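Local coordinates for protein sucrose 6(F)-phosphate phosphorylase (Thermoanaerobacterium thermosaccharolyticum DSM 571, PDB 6S9V) that is a phosphorylase of the alpha-amylase family, with a catalytic domain built as a closed eight-stranded parallel beta/alpha (TIM) barrel, at residues K20-T25 with P386-V391; Y26-G31 with R417-L422; H53-F58 with L94-V99; A67-S72 with H101-S106. All blocks are in the same frame, centred on the assembly; numbering follows the deposited sequence.

Interaction 1 of 4, residues K20-T25 with P386-V391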
loop_
_atom_site.group_PDB
_atom_site.type_symbol
_atom_site.label_atom_id
_atom_site.label_comp_id
_atom_site.label_asym_id
_atom_site.label_seq_id
_atom_site.Cartn_x
_atom_site.Cartn_y
_atom_site.Cartn_z
ATOM N N LYS A 20 -16.651 -0.342 -2.735
ATOM C CA LYS A 20 -16.925 -0.191 -1.313
ATOM C C LYS A 20 -15.620 0.012 -0.562
ATOM O O LYS A 20 -14.545 -0.378 -1.021
ATOM C CB LYS A 20 -17.695 -1.392 -0.755
ATOM C CG LYS A 20 -19.070 -1.557 -1.397
ATOM C CD LYS A 20 -20.036 -2.325 -0.523
ATOM C CE LYS A 20 -21.375 -2.528 -1.233
ATOM N NZ LYS A 20 -21.843 -1.295 -1.939
ATOM N N VAL A 21 -15.730 0.647 0.605
ATOM C CA VAL A 21 -14.553 0.914 1.411
ATOM C C VAL A 21 -13.910 -0.399 1.846
ATOM O O VAL A 21 -14.592 -1.366 2.214
ATOM C CB VAL A 21 -14.941 1.788 2.617
ATOM C CG1 VAL A 21 -13.747 2.026 3.504
ATOM C CG2 VAL A 21 -15.546 3.109 2.152
ATOM N N GLN A 22 -12.581 -0.430 1.823
ATOM C CA GLN A 22 -11.821 -1.601 2.236
ATOM C C GLN A 22 -10.961 -1.286 3.455
ATOM O O GLN A 22 -10.546 -0.148 3.662
ATOM C CB GLN A 22 -10.916 -2.084 1.113
ATOM C CG GLN A 22 -11.668 -2.408 -0.175
ATOM C CD GLN A 22 -10.757 -2.921 -1.257
ATOM O OE1 GLN A 22 -9.567 -2.617 -1.279
ATOM N NE2 GLN A 22 -11.313 -3.703 -2.174
ATOM N N LEU A 23 -10.681 -2.314 4.237
ATOM C CA LEU A 23 -9.820 -2.215 5.412
ATOM C C LEU A 23 -8.415 -2.701 5.062
ATOM O O LEU A 23 -8.256 -3.687 4.327
ATOM C CB LEU A 23 -10.394 -3.063 6.556
ATOM C CG LEU A 23 -9.520 -3.254 7.807
ATOM C CD1 LEU A 23 -9.449 -1.969 8.602
ATOM C CD2 LEU A 23 -10.042 -4.394 8.675
ATOM N N ILE A 24 -7.398 -2.006 5.575
ATOM C CA ILE A 24 -6.022 -2.491 5.565
ATOM C C ILE A 24 -5.637 -2.819 7.000
ATOM O O ILE A 24 -5.716 -1.949 7.869
ATOM C CB ILE A 24 -5.028 -1.458 5.002
ATOM C CG1 ILE A 24 -5.433 -0.967 3.613
ATOM C CG2 ILE A 24 -3.625 -2.052 4.967
ATOM C CD1 ILE A 24 -4.765 0.349 3.244
ATOM N N THR A 25 -5.185 -4.049 7.243
ATOM C CA THR A 25 -4.804 -4.437 8.597
ATOM C C THR A 25 -3.702 -5.484 8.545
ATOM O O THR A 25 -3.600 -6.261 7.588
ATOM C CB THR A 25 -5.997 -4.990 9.388
ATOM O OG1 THR A 25 -5.615 -5.239 10.753
ATOM C CG2 THR A 25 -6.492 -6.295 8.768
ATOM N N PRO A 386 -12.721 9.795 -6.994
ATOM C CA PRO A 386 -12.867 8.543 -7.750
ATOM C C PRO A 386 -11.740 7.570 -7.429
ATOM O O PRO A 386 -10.567 7.945 -7.344
ATOM C CB PRO A 386 -12.822 9.002 -9.211
ATOM C CG PRO A 386 -13.313 10.416 -9.180
ATOM C CD PRO A 386 -12.784 10.982 -7.870
ATOM N N GLY A 387 -12.115 6.308 -7.264
ATOM C CA GLY A 387 -11.195 5.254 -6.880
ATOM C C GLY A 387 -11.782 4.404 -5.759
ATOM O O GLY A 387 -12.766 4.749 -5.131
ATOM N N ILE A 388 -11.108 3.274 -5.541
ATOM C CA ILE A 388 -11.541 2.341 -4.490
ATOM C C ILE A 388 -10.932 2.811 -3.187
ATOM O O ILE A 388 -9.702 2.817 -3.045
ATOM C CB ILE A 388 -11.101 0.901 -4.816
ATOM C CG1 ILE A 388 -11.651 0.470 -6.173
ATOM C CG2 ILE A 388 -11.533 -0.039 -3.693
ATOM C CD1 ILE A 388 -13.154 0.417 -6.230
ATOM N N PRO A 389 -11.743 3.211 -2.193
ATOM C CA PRO A 389 -11.190 3.770 -0.949
ATOM C C PRO A 389 -10.786 2.690 0.047
ATOM O O PRO A 389 -11.540 1.751 0.308
ATOM C CB PRO A 389 -12.337 4.629 -0.401
ATOM C CG PRO A 389 -13.586 4.155 -1.102
ATOM C CD PRO A 389 -13.217 3.181 -2.193
ATOM N N GLN A 390 -9.590 2.851 0.617
ATOM C CA GLN A 390 -9.053 1.976 1.649
ATOM C C GLN A 390 -8.823 2.769 2.921
ATOM O O GLN A 390 -8.351 3.910 2.868
ATOM C CB GLN A 390 -7.731 1.347 1.211
ATOM C CG GLN A 390 -7.839 0.535 -0.054
ATOM C CD GLN A 390 -6.618 -0.307 -0.296
ATOM O OE1 GLN A 390 -5.495 0.162 -0.145
ATOM N NE2 GLN A 390 -6.828 -1.563 -0.675
ATOM N N VAL A 391 -9.155 2.158 4.056
ATOM C CA VAL A 391 -8.953 2.754 5.374
ATOM C C VAL A 391 -8.011 1.848 6.160
ATOM O O VAL A 391 -8.303 0.661 6.365
ATOM C CB VAL A 391 -10.276 2.949 6.133
ATOM C CG1 VAL A 391 -10.020 3.442 7.563
ATOM C CG2 VAL A 391 -11.171 3.938 5.392
#
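Gln-22 and Gln-390 pair where the TIM barrel closes, the first strand (22-25) lying parallel to the last (388-392). The ladder is tight here. Gln-22 N donates to Pro-389 O at 2.9 Å, Val-391 N to Gln-22 O at 2.7 Å, and Ile-24 N to Val-391 O, this last from above the carbonyl plane. On the outer side of the sheet, Val-21 CG1 meets Val-391 CG2 at 3.7 Å. These compact branched side chains fit beneath the helices 372-384 and 393-396, which pack on Val-391.

Packing is looser toward the start of the strands, where Lys-20 and Ile-388 are partly exposed. Pro-389, which has no N-H to give, sets ring CD 4.0 Å from Lys-20 O and packs ring CG on Val-21 CG2. The Lys-20 ammonium group turns to Asn-445 O instead.

On the face of the sheet turned to the barrel interior, two glutamines share one hydrogen bond. Both keep CG anti to the carbonyl carbon (chi1 -57° and -59°), and the extended chains carry the two amides to the same level beside Phe-303. Gln-390 NE2 donates almost straight to Gln-22 OE1 at 3.0 Å. Gln-390 OE1, buried without a hydrogen-bond partner in the model, rests 3.5 Å from Ile-24 CD1.

Interaction 2 of 4, residues Y26-G31 with R417-L422. With SO4 (sulfate ion), chain H; SO4 (sulfate ion), chain I.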
loop_
_atom_site.group_PDB
_atom_site.type_symbol
_atom_site.label_atom_id
_atom_site.label_comp_id
_atom_site.label_asym_id
_atom_site.label_seq_id
_atom_site.Cartn_x
_atom_site.Cartn_y
_atom_site.Cartn_z
ATOM N N TYR A 26 -2.878 -5.502 9.581
ATOM C CA TYR A 26 -2.010 -6.638 9.789
ATOM C C TYR A 26 -2.852 -7.811 10.271
ATOM O O TYR A 26 -3.951 -7.626 10.809
ATOM C CB TYR A 26 -0.909 -6.316 10.797
ATOM C CG TYR A 26 0.193 -5.455 10.234
ATOM C CD1 TYR A 26 1.186 -6.006 9.431
ATOM C CD2 TYR A 26 0.246 -4.090 10.497
ATOM C CE1 TYR A 26 2.204 -5.231 8.912
ATOM C CE2 TYR A 26 1.259 -3.306 9.972
ATOM C CZ TYR A 26 2.232 -3.882 9.183
ATOM O OH TYR A 26 3.252 -3.121 8.668
ATOM N N PRO A 27 -2.378 -9.036 10.043
ATOM C CA PRO A 27 -3.141 -10.206 10.496
ATOM C C PRO A 27 -3.285 -10.276 11.996
ATOM O O PRO A 27 -4.206 -10.945 12.485
ATOM C CB PRO A 27 -2.326 -11.394 9.959
ATOM C CG PRO A 27 -0.957 -10.855 9.737
ATOM C CD PRO A 27 -1.131 -9.412 9.351
ATOM N N ASP A 28 -2.411 -9.601 12.745
ATOM C CA ASP A 28 -2.411 -9.693 14.194
ATOM C C ASP A 28 -2.718 -8.376 14.892
ATOM O O ASP A 28 -2.759 -8.347 16.128
ATOM C CB ASP A 28 -1.056 -10.226 14.685
ATOM C CG ASP A 28 0.125 -9.408 14.166
ATOM O OD1 ASP A 28 0.029 -8.831 13.062
ATOM O OD2 ASP A 28 1.154 -9.340 14.869
ATOM N N SER A 29 -2.956 -7.294 14.151
ATOM C CA SER A 29 -3.071 -5.977 14.764
ATOM C C SER A 29 -4.476 -5.637 15.249
ATOM O O SER A 29 -4.648 -4.602 15.906
ATOM C CB SER A 29 -2.595 -4.896 13.788
ATOM O OG SER A 29 -3.361 -4.900 12.588
ATOM N N LEU A 30 -5.474 -6.472 14.969
ATOM C CA LEU A 30 -6.820 -6.307 15.518
ATOM C C LEU A 30 -7.162 -7.561 16.336
ATOM O O LEU A 30 -7.904 -8.443 15.895
ATOM C CB LEU A 30 -7.843 -6.041 14.379
ATOM C CG LEU A 30 -7.692 -4.661 13.720
ATOM C CD1 LEU A 30 -8.556 -4.531 12.473
ATOM C CD2 LEU A 30 -8.012 -3.545 14.709
ATOM N N GLY A 31 -6.618 -7.628 17.552
ATOM C CA GLY A 31 -6.932 -8.695 18.477
ATOM C C GLY A 31 -5.908 -9.804 18.580
ATOM O O GLY A 31 -5.985 -10.602 19.522
ATOM N N ARG A 417 1.971 1.434 13.483
ATOM C CA ARG A 417 1.699 -0.002 13.411
ATOM C C ARG A 417 1.340 -0.605 14.771
ATOM O O ARG A 417 1.611 -1.784 15.028
ATOM C CB ARG A 417 2.889 -0.741 12.798
ATOM C CG ARG A 417 3.266 -0.254 11.397
ATOM C CD ARG A 417 4.509 -0.930 10.872
ATOM N NE ARG A 417 4.757 -0.575 9.478
ATOM C CZ ARG A 417 5.834 -0.938 8.796
ATOM N NH1 ARG A 417 6.788 -1.656 9.380
ATOM N NH2 ARG A 417 5.963 -0.574 7.534
ATOM N N HIS A 418 0.693 0.179 15.633
ATOM C CA HIS A 418 0.238 -0.303 16.932
ATOM C C HIS A 418 -0.590 -1.576 16.791
ATOM O O HIS A 418 -1.378 -1.719 15.856
ATOM C CB HIS A 418 -0.599 0.792 17.608
ATOM C CG HIS A 418 -1.153 0.405 18.944
ATOM N ND1 HIS A 418 -0.353 0.201 20.051
ATOM C CD2 HIS A 418 -2.425 0.187 19.355
ATOM C CE1 HIS A 418 -1.111 -0.126 21.083
ATOM N NE2 HIS A 418 -2.373 -0.130 20.690
ATOM N N ASN A 419 -0.401 -2.507 17.721
ATOM C CA ASN A 419 -1.231 -3.706 17.808
ATOM C C ASN A 419 -2.318 -3.493 18.857
ATOM O O ASN A 419 -2.012 -3.238 20.025
ATOM C CB ASN A 419 -0.384 -4.933 18.154
ATOM C CG ASN A 419 0.452 -5.421 16.973
ATOM O OD1 ASN A 419 0.095 -5.215 15.812
ATOM N ND2 ASN A 419 1.574 -6.060 17.273
ATOM N N TYR A 420 -3.581 -3.599 18.439
ATOM C CA TYR A 420 -4.727 -3.413 19.321
ATOM C C TYR A 420 -5.193 -4.742 19.898
ATOM O O TYR A 420 -5.428 -5.693 19.154
ATOM C CB TYR A 420 -5.902 -2.781 18.573
ATOM C CG TYR A 420 -5.715 -1.343 18.177
ATOM C CD1 TYR A 420 -5.088 -1.007 16.982
ATOM C CD2 TYR A 420 -6.165 -0.312 18.999
ATOM C CE1 TYR A 420 -4.918 0.309 16.613
ATOM C CE2 TYR A 420 -5.995 1.012 18.635
ATOM C CZ TYR A 420 -5.368 1.317 17.444
ATOM O OH TYR A 420 -5.198 2.633 17.080
ATOM N N GLY A 421 -5.384 -4.784 21.210
ATOM C CA GLY A 421 -6.111 -5.881 21.811
ATOM C C GLY A 421 -7.618 -5.700 21.674
ATOM O O GLY A 421 -8.116 -4.623 21.359
ATOM N N LEU A 422 -8.355 -6.782 21.940
ATOM C CA LEU A 422 -9.809 -6.725 21.820
ATOM C C LEU A 422 -10.407 -5.656 22.728
ATOM O O LEU A 422 -11.307 -4.915 22.319
ATOM C CB LEU A 422 -10.425 -8.085 22.144
ATOM C CG LEU A 422 -10.235 -9.215 21.136
ATOM C CD1 LEU A 422 -10.903 -10.479 21.667
ATOM C CD2 LEU A 422 -10.810 -8.818 19.785
HETATM S S SO4 H . 2.701 -2.271 20.279
HETATM O O1 SO4 H . 4.033 -2.720 19.877
HETATM O O2 SO4 H . 2.768 -0.889 20.741
HETATM O O3 SO4 H . 2.212 -3.123 21.359
HETATM O O4 SO4 H . 1.788 -2.363 19.146
HETATM S S SO4 I . 9.710 -1.751 7.324
HETATM O O1 SO4 I . 10.867 -2.087 6.503
HETATM O O2 SO4 I . 8.730 -1.045 6.505
HETATM O O3 SO4 I . 10.135 -0.905 8.437
HETATM O O4 SO4 I . 9.103 -2.968 7.862
HETATM O O HOH W 1 3.465 -7.852 15.456
HETATM O O HOH W 2 -2.946 -7.145 18.455
#
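Two backbone hydrogen bonds join Ser-29 and Gly-31 to Tyr-420: Tyr-420 N donates to Ser-29 O at 2.9 Å, and Gly-31 N to Tyr-420 O at 2.8 Å, making a single bridge opposite Leu-30. Gly-31 has a positive phi (101°), suited to glycine, and its CA is met by Leu-422 CD2.

Van der Waals contact dominates at the other end. The extended Arg-417 chain lays CG 3.9 Å from Tyr-26 CE2, and Tyr-26 OH sits over one face of the guanidinium, 3.1 Å from Arg-417 NE but badly angled for a hydrogen bond. NE donates to His-309 O instead.

The loop holding Tyr-26 follows the first barrel strand, on the C-terminal rim of the TIM barrel; Gly-421 across from it is the N-cap residue of helix 422-428.

Water and charge link the polar ends. One water donates to Asp-28 OD2 and accepts from Asn-419 ND2; a second donates to Asp-28 O and Tyr-420 O. Asp-28 OD1 and Asn-419 OD1 both engage Arg-64, the aspartate through a salt bridge.

Sulfate ions occupy two places. One takes hydrogen bonds from Arg-417 NH1 and NH2, the latter 3.0 Å from its O2; the other accepts from Asn-419 N, 2.6 Å from its O4.

Interaction 3 of 4, residues H53-F58 with L94-V99. With SO4 (sulfate ion), chain E.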
loop_
_atom_site.group_PDB
_atom_site.type_symbol
_atom_site.label_atom_id
_atom_site.label_comp_id
_atom_site.label_asym_id
_atom_site.label_seq_id
_atom_site.Cartn_x
_atom_site.Cartn_y
_atom_site.Cartn_z
ATOM N N HIS A 53 -7.538 -5.848 2.887
ATOM C CA HIS A 53 -6.143 -6.142 2.597
ATOM C C HIS A 53 -5.511 -6.631 3.894
ATOM O O HIS A 53 -5.344 -5.851 4.837
ATOM C CB HIS A 53 -5.400 -4.926 2.061
ATOM C CG HIS A 53 -3.936 -5.158 1.846
ATOM N ND1 HIS A 53 -3.040 -4.129 1.655
ATOM C CD2 HIS A 53 -3.212 -6.302 1.775
ATOM C CE1 HIS A 53 -1.828 -4.624 1.491
ATOM N NE2 HIS A 53 -1.904 -5.941 1.564
ATOM N N ILE A 54 -5.213 -7.922 3.953
ATOM C CA ILE A 54 -4.474 -8.518 5.056
ATOM C C ILE A 54 -2.995 -8.421 4.712
ATOM O O ILE A 54 -2.532 -9.066 3.768
ATOM C CB ILE A 54 -4.876 -9.977 5.289
ATOM C CG1 ILE A 54 -6.371 -10.111 5.533
ATOM C CG2 ILE A 54 -4.096 -10.554 6.480
ATOM C CD1 ILE A 54 -6.842 -11.559 5.516
ATOM N N LEU A 55 -2.249 -7.625 5.474
ATOM C CA LEU A 55 -0.818 -7.509 5.240
ATOM C C LEU A 55 -0.172 -8.878 5.463
ATOM O O LEU A 55 -0.763 -9.750 6.104
ATOM C CB LEU A 55 -0.235 -6.417 6.132
ATOM C CG LEU A 55 -0.726 -5.037 5.640
ATOM C CD1 LEU A 55 -0.736 -3.983 6.737
ATOM C CD2 LEU A 55 0.138 -4.594 4.446
ATOM N N PRO A 56 1.017 -9.098 4.903
ATOM C CA PRO A 56 1.521 -10.484 4.681
ATOM C C PRO A 56 1.340 -11.378 5.892
ATOM O O PRO A 56 1.952 -11.150 6.949
ATOM C CB PRO A 56 3.006 -10.259 4.364
ATOM C CG PRO A 56 3.031 -8.921 3.695
ATOM C CD PRO A 56 1.958 -8.088 4.380
ATOM N N PRO A 57 0.500 -12.414 5.775
ATOM C CA PRO A 57 0.264 -13.349 6.886
ATOM C C PRO A 57 1.019 -14.671 6.786
ATOM O O PRO A 57 0.676 -15.600 7.522
ATOM C CB PRO A 57 -1.245 -13.598 6.767
ATOM C CG PRO A 57 -1.456 -13.632 5.264
ATOM C CD PRO A 57 -0.494 -12.595 4.698
ATOM N N PHE A 58 2.003 -14.784 5.898
ATOM C CA PHE A 58 2.752 -16.021 5.731
ATOM C C PHE A 58 3.917 -16.065 6.709
ATOM O O PHE A 58 4.368 -15.025 7.197
ATOM C CB PHE A 58 3.227 -16.128 4.283
ATOM C CG PHE A 58 2.216 -15.604 3.309
ATOM C CD1 PHE A 58 1.060 -16.313 3.051
ATOM C CD2 PHE A 58 2.390 -14.375 2.697
ATOM C CE1 PHE A 58 0.113 -15.818 2.183
ATOM C CE2 PHE A 58 1.448 -13.882 1.820
ATOM C CZ PHE A 58 0.303 -14.596 1.580
ATOM N N LEU A 94 -7.560 -9.056 -0.358
ATOM C CA LEU A 94 -6.371 -8.596 -1.058
ATOM C C LEU A 94 -5.153 -9.076 -0.278
ATOM O O LEU A 94 -5.033 -8.791 0.917
ATOM C CB LEU A 94 -6.404 -7.074 -1.160
ATOM C CG LEU A 94 -5.557 -6.346 -2.185
ATOM C CD1 LEU A 94 -6.077 -4.909 -2.319
ATOM C CD2 LEU A 94 -4.113 -6.374 -1.778
ATOM N N LEU A 95 -4.262 -9.810 -0.945
ATOM C CA LEU A 95 -3.027 -10.279 -0.333
ATOM C C LEU A 95 -1.817 -9.817 -1.132
ATOM O O LEU A 95 -1.922 -9.487 -2.314
ATOM C CB LEU A 95 -2.993 -11.806 -0.233
ATOM C CG LEU A 95 -3.981 -12.503 0.694
ATOM C CD1 LEU A 95 -3.712 -14.013 0.669
ATOM C CD2 LEU A 95 -3.883 -11.960 2.117
ATOM N N ASP A 96 -0.660 -9.832 -0.471
ATOM C CA ASP A 96 0.603 -9.441 -1.080
ATOM C C ASP A 96 1.312 -10.623 -1.723
ATOM O O ASP A 96 1.395 -11.709 -1.138
ATOM C CB ASP A 96 1.562 -8.859 -0.034
ATOM C CG ASP A 96 1.102 -7.543 0.516
ATOM O OD1 ASP A 96 0.270 -7.527 1.448
ATOM O OD2 ASP A 96 1.602 -6.523 0.018
ATOM N N LEU A 97 1.887 -10.377 -2.897
ATOM C CA LEU A 97 2.864 -11.263 -3.516
ATOM C C LEU A 97 4.193 -10.519 -3.550
ATOM O O LEU A 97 4.288 -9.436 -4.138
ATOM C CB LEU A 97 2.426 -11.669 -4.925
ATOM C CG LEU A 97 3.407 -12.539 -5.709
ATOM C CD1 LEU A 97 3.688 -13.829 -4.935
ATOM C CD2 LEU A 97 2.859 -12.838 -7.094
ATOM N N MET A 98 5.201 -11.071 -2.883
ATOM C CA MET A 98 6.521 -10.436 -2.845
ATOM C C MET A 98 7.279 -10.864 -4.098
ATOM O O MET A 98 8.143 -11.748 -4.089
ATOM C CB MET A 98 7.254 -10.796 -1.562
ATOM C CG MET A 98 6.946 -9.836 -0.387
ATOM S SD MET A 98 5.192 -9.586 0.044
ATOM C CE MET A 98 4.778 -11.174 0.780
ATOM N N VAL A 99 6.947 -10.207 -5.213
ATOM C CA VAL A 99 7.547 -10.592 -6.479
ATOM C C VAL A 99 9.049 -10.336 -6.496
ATOM O O VAL A 99 9.755 -10.907 -7.333
ATOM C CB VAL A 99 6.897 -9.868 -7.681
ATOM C CG1 VAL A 99 5.479 -10.359 -7.909
ATOM C CG2 VAL A 99 6.929 -8.359 -7.488
HETATM S S SO4 E . -1.097 -0.930 1.922
HETATM O O1 SO4 E . -0.809 0.274 1.146
HETATM O O2 SO4 E . -0.173 -1.983 1.517
HETATM O O3 SO4 E . -2.473 -1.355 1.670
HETATM O O4 SO4 E . -0.948 -0.669 3.343
HETATM O O HOH W 3 -0.559 -10.040 2.322
#
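His-53 holds CG anti to its backbone N (chi1 176°), while Asp-96 holds CG anti to its carbonyl carbon (chi1 -68°), and these torsions bring imidazole and carboxylate together across neighbouring strands. His-53 NE2 donates nearly straight to Asp-96 OD1 at 2.7 Å. The oxygen lies in the ring plane, yet NE2 meets OD1 from above the plane of the carboxylate, 37° out of it. Further bonds fix the aspartate: a water donates to OD1 and to Ile-54 O, 2.6 Å from the latter, while accepting from Asp-96 N, and OD2 forms a salt bridge with Arg-209. With both oxygens held, the carboxylate has little freedom to turn. At the far edge of the imidazole, His-53 ND1 donates to sulfate O3 at 2.8 Å; the same sulfate is bonded by His-309.

Aliphatic groups keep the ring in place. Leu-94 CD2 makes a CH-pi contact 3.9 Å from the His-53 centroid, and Leu-55 CG lies over the opposite face. Pro-56 CD approaches Asp-96 OD1 to 3.4 Å.

Away from this polar centre, Leu-95 CD2 packs against Ile-54 CB, Met-98 CE against the Pro-56 ring, and the flat Phe-58 presents its edge to Asp-96 O, CE2 being 3.7 Å away. That carbonyl is buried without a hydrogen-bond partner in the model.

Ile-54 N to Leu-94 O, at 3.2 Å, joins the parallel strands. They are consecutive barrel strands linked through helix 81-88, the beta-alpha-beta crossover of a TIM barrel.

Interaction 4 of 4, residues A67-S72 with H101-S106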
loop_
_atom_site.group_PDB
_atom_site.type_symbol
_atom_site.label_atom_id
_atom_site.label_comp_id
_atom_site.label_asym_id
_atom_site.label_seq_id
_atom_site.Cartn_x
_atom_site.Cartn_y
_atom_site.Cartn_z
ATOM N N ALA A 67 9.310 -10.805 4.449
ATOM C CA ALA A 67 10.356 -11.782 4.129
ATOM C C ALA A 67 9.735 -13.177 4.186
ATOM O O ALA A 67 10.037 -13.979 5.083
ATOM C CB ALA A 67 11.550 -11.673 5.075
ATOM N N PRO A 68 8.841 -13.491 3.253
ATOM C CA PRO A 68 8.070 -14.734 3.366
ATOM C C PRO A 68 8.912 -15.980 3.143
ATOM O O PRO A 68 9.711 -16.062 2.206
ATOM C CB PRO A 68 7.001 -14.585 2.270
ATOM C CG PRO A 68 7.636 -13.664 1.258
ATOM C CD PRO A 68 8.438 -12.686 2.084
ATOM N N ILE A 69 8.690 -16.971 4.002
ATOM C CA ILE A 69 9.374 -18.260 3.910
ATOM C C ILE A 69 8.658 -19.198 2.953
ATOM O O ILE A 69 9.300 -19.966 2.228
ATOM C CB ILE A 69 9.482 -18.868 5.326
ATOM C CG1 ILE A 69 10.383 -17.993 6.206
ATOM C CG2 ILE A 69 10.012 -20.302 5.278
ATOM C CD1 ILE A 69 10.381 -18.395 7.670
ATOM N N THR A 70 7.329 -19.159 2.962
ATOM C CA THR A 70 6.502 -19.996 2.109
ATOM C C THR A 70 5.133 -19.344 2.032
ATOM O O THR A 70 4.724 -18.634 2.957
ATOM C CB THR A 70 6.383 -21.430 2.645
ATOM O OG1 THR A 70 5.506 -22.193 1.804
ATOM C CG2 THR A 70 5.824 -21.442 4.064
ATOM N N TYR A 71 4.438 -19.577 0.919
ATOM C CA TYR A 71 3.048 -19.170 0.772
ATOM C C TYR A 71 2.072 -20.332 0.929
ATOM O O TYR A 71 0.857 -20.124 0.839
ATOM C CB TYR A 71 2.813 -18.517 -0.591
ATOM C CG TYR A 71 3.588 -17.247 -0.849
ATOM C CD1 TYR A 71 4.867 -17.288 -1.391
ATOM C CD2 TYR A 71 3.028 -16.006 -0.587
ATOM C CE1 TYR A 71 5.563 -16.131 -1.662
ATOM C CE2 TYR A 71 3.727 -14.834 -0.842
ATOM C CZ TYR A 71 4.994 -14.905 -1.373
ATOM O OH TYR A 71 5.676 -13.739 -1.638
ATOM N N SER A 72 2.572 -21.544 1.147
ATOM C CA SER A 72 1.710 -22.719 1.201
ATOM C C SER A 72 1.005 -22.863 2.541
ATOM O O SER A 72 0.163 -23.754 2.690
ATOM C CB SER A 72 2.523 -23.977 0.887
ATOM O OG SER A 72 3.559 -24.156 1.839
ATOM N N HIS A 101 11.384 -10.609 -3.764
ATOM C CA HIS A 101 12.289 -11.283 -2.837
ATOM C C HIS A 101 11.558 -12.328 -2.010
ATOM O O HIS A 101 10.330 -12.304 -1.874
ATOM C CB HIS A 101 12.986 -10.274 -1.914
ATOM C CG HIS A 101 12.048 -9.303 -1.264
ATOM N ND1 HIS A 101 11.921 -7.995 -1.686
ATOM C CD2 HIS A 101 11.192 -9.448 -0.224
ATOM C CE1 HIS A 101 11.024 -7.379 -0.934
ATOM N NE2 HIS A 101 10.569 -8.239 -0.039
ATOM N N VAL A 102 12.351 -13.248 -1.451
ATOM C CA VAL A 102 11.875 -14.341 -0.607
ATOM C C VAL A 102 12.824 -14.466 0.582
ATOM O O VAL A 102 13.980 -14.041 0.533
ATOM C CB VAL A 102 11.795 -15.666 -1.408
ATOM C CG1 VAL A 102 13.197 -16.168 -1.753
ATOM C CG2 VAL A 102 10.997 -16.720 -0.660
ATOM N N SER A 103 12.322 -15.052 1.669
ATOM C CA SER A 103 13.150 -15.229 2.859
ATOM C C SER A 103 14.382 -16.078 2.558
ATOM O O SER A 103 14.309 -17.075 1.831
ATOM C CB SER A 103 12.343 -15.897 3.967
ATOM O OG SER A 103 13.164 -16.160 5.093
ATOM N N ARG A 104 15.518 -15.704 3.151
ATOM C CA ARG A 104 16.682 -16.576 3.111
ATOM C C ARG A 104 16.412 -17.892 3.827
ATOM O O ARG A 104 17.166 -18.853 3.648
ATOM C CB ARG A 104 17.894 -15.896 3.751
ATOM C CG ARG A 104 17.697 -15.608 5.238
ATOM C CD ARG A 104 18.990 -15.166 5.904
ATOM N NE ARG A 104 19.983 -16.231 5.938
ATOM C CZ ARG A 104 21.164 -16.140 6.542
ATOM N NH1 ARG A 104 21.515 -15.029 7.179
ATOM N NH2 ARG A 104 21.998 -17.165 6.509
ATOM N N ARG A 105 15.375 -17.947 4.662
ATOM C CA ARG A 105 15.065 -19.173 5.378
ATOM C C ARG A 105 14.092 -20.061 4.614
ATOM O O ARG A 105 13.680 -21.099 5.141
ATOM C CB ARG A 105 14.499 -18.862 6.770
ATOM C CG ARG A 105 15.250 -17.796 7.544
ATOM C CD ARG A 105 16.689 -18.179 7.909
ATOM N NE ARG A 105 17.383 -17.019 8.478
ATOM C CZ ARG A 105 18.626 -17.024 8.960
ATOM N NH1 ARG A 105 19.356 -18.129 8.950
ATOM N NH2 ARG A 105 19.141 -15.903 9.455
ATOM N N SER A 106 13.705 -19.678 3.401
ATOM C CA SER A 106 12.918 -20.570 2.565
ATOM C C SER A 106 13.746 -21.794 2.170
ATOM O O SER A 106 14.979 -21.759 2.133
ATOM C CB SER A 106 12.437 -19.840 1.314
ATOM O OG SER A 106 13.537 -19.414 0.525
HETATM O O HOH W 4 8.219 -14.038 -2.586
#
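The long excursion that follows the third barrel strand, where alpha-amylase family enzymes generally carry domain B, meets the loop after the second strand here. Strand 101-103, paired antiparallel with 179-181, lies against residues 67-69. A single direct hydrogen bond crosses: Ser-103 N donates to Pro-68 O at 2.9 Å, from 43° above the carbonyl plane. The Val-102 CG2 methyl also lies 3.2 Å from Pro-68 O.

Ile-69 packs over the turn: CG1 lies 3.5 Å from Ser-103 OG and close to Ser-103 CB, and CG2 faces Arg-105 O; its backbone O lies 3.3 Å from Ser-106 CB. Small serines suit this place because backbone and side chain crowd together, and their hydroxyls bond to nearby backbone groups. Ser-103 OG, anti to its backbone N (chi1 176°), lies where Arg-105 N can donate to it at 2.9 Å, and it also bonds Ser-61 OG. Ser-103 O is gripped twice, by Ser-106 OG at 2.8 Å and by Ser-106 N.

Nearer the barrel, a water joins Tyr-71 OH to His-101 O, donating to the latter at 2.8 Å. Tyr-71 OH also bonds Met-98 N.

Residues 103-106 thus form a type I beta turn combined with an ST turn, and Ser-106 ends it as the N-cap of helix 107-115, reaching Phe-109 N in a weak capping bond.

How the interactions relate
Interactions 1 and 3 belong to the buried barrel sheet: strands 22-25 and 51-54 are neighbours, so the closing seam and the second-to-third strand pair share one wall, joined by a probable hydrogen bond from His-53 N to Leu-23 O. Interior polar groups pair as amides in the first and as imidazole with carboxylate in the second. Interaction 2, only partly buried, lies in loops past strand 22-25 and uses water and sulfate more heavily; its Pro-27 packs on Leu-55 of interaction 3. Interaction 4 is buried but peripheral, built from serine turns, and meets interaction 3 where Phe-58 touches Tyr-71. It does not touch interactions 1 and 2.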